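Beta-alanyl-CoA:ammonia lyase 2 (Clostridium propionicum, PDB 4MTU) probably acts as a hot dog fold lyase that releases ammonia from beta-alanyl-CoA, and binds zinc. Local coordinates at residues Ser49-Tyr54 with Gly120-Ala125. Numbering follows the deposited sequence. Where two conformers were deposited one is given.
Sequences SLFLGY and GSLFIA
Leu-122 lays its CG over one face of the Phe-51 ring, 4.0 Å from the centroid, a CH-pi contact displaced toward the CD1 and CE1 rim; its CD2 comes to 3.4 Å from Phe-51 CD1. The pair is a non-hydrogen-bonded one in the antiparallel sheet of the hot dog fold, where strand 50-59, outermost within the chain, meets the end of strand 106-123. Phe-51, Tyr-54 and Leu-122 lie on the same face of the sheet, and Tyr-54 packs against Val-30 and Trp-33 of helix 27-45. Gly-120, with no side chain, brings its CA to 3.9 Å from Tyr-54 CD2 and 4.3 Å from Phe-51 CE2.

Leu-50 and Phe-123, whose side chains lie on the other face, form a hydrogen-bonded pair, Leu-50 N to Phe-123 O and Phe-123 N to Leu-50 O. A classic bulge follows: Leu-52 and Gly-53 both face Ser-121, whose O takes a 2.9 Å bond from Leu-52 N and a weak one, 3.4 Å, from Gly-53 N. Leu-52, at the near-helical backbone angles of the first bulge position, points its CB toward the partner strand. With its CG anti to the carbonyl carbon (chi1 -66°), Leu-52 crosses Phe-123, CG lying 3.6 Å from Phe-123 CB.

From the bulge on, Gly-53 and Tyr-54 also pair with a strand of the second subunit, so the sheet continues across the interface. At the far end, Ile-124 touches the zinc ligand Asp-45, and its CG1 sits 3.7 Å from Ser-49 CB.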
loop_
_atom_site.group_PDB
_atom_site.type_symbol
_atom_site.label_atom_id
_atom_site.label_comp_id
_atom_site.label_asym_id
_atom_site.label_seq_id
_atom_site.Cartn_x
_atom_site.Cartn_y
_atom_site.Cartn_z
ATOM N N SER A 49 10.220 -21.730 -1.992
ATOM C CA SER A 49 11.432 -21.674 -1.185
ATOM C C SER A 49 11.287 -20.725 0.002
ATOM O O SER A 49 10.252 -20.067 0.196
ATOM C CB SER A 49 12.687 -21.322 -2.017
ATOM O OG SER A 49 12.977 -19.950 -2.113
ATOM N N LEU A 50 12.368 -20.685 0.778
ATOM C CA LEU A 50 12.542 -19.779 1.908
ATOM C C LEU A 50 13.872 -19.049 1.617
ATOM O O LEU A 50 14.890 -19.659 1.251
ATOM C CB LEU A 50 12.562 -20.516 3.219
ATOM C CG LEU A 50 11.241 -21.290 3.566
ATOM C CD1 LEU A 50 11.503 -22.256 4.734
ATOM C CD2 LEU A 50 10.068 -20.360 3.787
ATOM N N PHE A 51 13.907 -17.736 1.807
ATOM C CA PHE A 51 15.135 -16.971 1.605
ATOM C C PHE A 51 16.024 -17.038 2.877
ATOM O O PHE A 51 15.576 -16.703 3.970
ATOM C CB PHE A 51 14.722 -15.533 1.216
ATOM C CG PHE A 51 15.737 -14.899 0.263
ATOM C CD1 PHE A 51 15.295 -14.688 -1.079
ATOM C CD2 PHE A 51 16.994 -14.513 0.615
ATOM C CE1 PHE A 51 16.214 -14.143 -1.991
ATOM C CE2 PHE A 51 17.915 -14.012 -0.252
ATOM C CZ PHE A 51 17.495 -13.840 -1.547
ATOM N N LEU A 52 17.254 -17.560 2.816
ATOM C CA LEU A 52 18.161 -17.746 3.926
ATOM C C LEU A 52 18.943 -16.507 4.335
ATOM O O LEU A 52 19.230 -16.272 5.502
ATOM C CB LEU A 52 19.229 -18.832 3.643
ATOM C CG LEU A 52 18.619 -20.258 3.509
ATOM C CD1 LEU A 52 19.725 -21.202 3.074
ATOM C CD2 LEU A 52 18.040 -20.700 4.836
ATOM N N GLY A 53 19.399 -15.751 3.338
ATOM C CA GLY A 53 20.239 -14.575 3.660
ATOM C C GLY A 53 20.945 -14.097 2.429
ATOM O O GLY A 53 20.811 -14.591 1.304
ATOM N N TYR A 54 21.733 -13.023 2.675
ATOM C CA TYR A 54 22.572 -12.396 1.675
ATOM C C TYR A 54 23.962 -12.229 2.193
ATOM O O TYR A 54 24.243 -11.887 3.316
ATOM C CB TYR A 54 22.050 -11.027 1.302
ATOM C CG TYR A 54 20.755 -10.927 0.527
ATOM C CD1 TYR A 54 19.536 -10.782 1.162
ATOM C CD2 TYR A 54 20.736 -10.927 -0.843
ATOM C CE1 TYR A 54 18.364 -10.666 0.498
ATOM C CE2 TYR A 54 19.578 -10.792 -1.556
ATOM C CZ TYR A 54 18.354 -10.659 -0.892
ATOM O OH TYR A 54 17.238 -10.518 -1.625
ATOM N N GLY A 120 22.901 -14.062 -2.727
ATOM C CA GLY A 120 21.932 -14.552 -1.774
ATOM C C GLY A 120 21.807 -16.036 -1.807
ATOM O O GLY A 120 22.313 -16.704 -2.734
ATOM N N SER A 121 21.204 -16.576 -0.797
ATOM C CA SER A 121 20.938 -18.002 -0.761
ATOM C C SER A 121 19.521 -18.300 -0.349
ATOM O O SER A 121 18.959 -17.615 0.520
ATOM C CB SER A 121 21.888 -18.508 0.315
ATOM O OG SER A 121 23.180 -18.608 -0.259
ATOM N N LEU A 122 18.951 -19.268 -1.017
ATOM C CA LEU A 122 17.599 -19.711 -0.832
ATOM C C LEU A 122 17.621 -21.226 -0.471
ATOM O O LEU A 122 18.591 -21.911 -0.728
ATOM C CB LEU A 122 16.656 -19.463 -1.994
ATOM C CG LEU A 122 16.539 -17.966 -2.381
ATOM C CD1 LEU A 122 17.556 -17.603 -3.404
ATOM C CD2 LEU A 122 15.136 -17.624 -2.858
ATOM N N PHE A 123 16.536 -21.664 0.163
ATOM C CA PHE A 123 16.460 -23.028 0.713
ATOM C C PHE A 123 15.148 -23.679 0.314
ATOM O O PHE A 123 14.088 -23.090 0.381
ATOM C CB PHE A 123 16.491 -22.915 2.252
ATOM C CG PHE A 123 16.293 -24.188 3.007
ATOM C CD1 PHE A 123 17.375 -24.999 3.296
ATOM C CD2 PHE A 123 15.040 -24.559 3.452
ATOM C CE1 PHE A 123 17.170 -26.163 4.005
ATOM C CE2 PHE A 123 14.860 -25.708 4.151
ATOM C CZ PHE A 123 15.928 -26.481 4.410
ATOM N N ILE A 124 15.287 -24.945 -0.129
ATOM C CA ILE A 124 14.103 -25.796 -0.299
ATOM C C ILE A 124 14.415 -27.100 0.448
ATOM O O ILE A 124 15.372 -27.782 0.095
ATOM C CB ILE A 124 13.717 -26.085 -1.734
ATOM C CG1 ILE A 124 13.551 -24.830 -2.562
ATOM C CG2 ILE A 124 12.461 -26.982 -1.769
ATOM C CD1 ILE A 124 13.462 -25.076 -4.056
ATOM N N ALA A 125 13.614 -27.461 1.445
ATOM C CA ALA A 125 13.839 -28.722 2.185
ATOM C C ALA A 125 13.775 -29.884 1.180
ATOM O O ALA A 125 13.003 -29.863 0.225
ATOM C CB ALA A 125 12.794 -28.913 3.253
#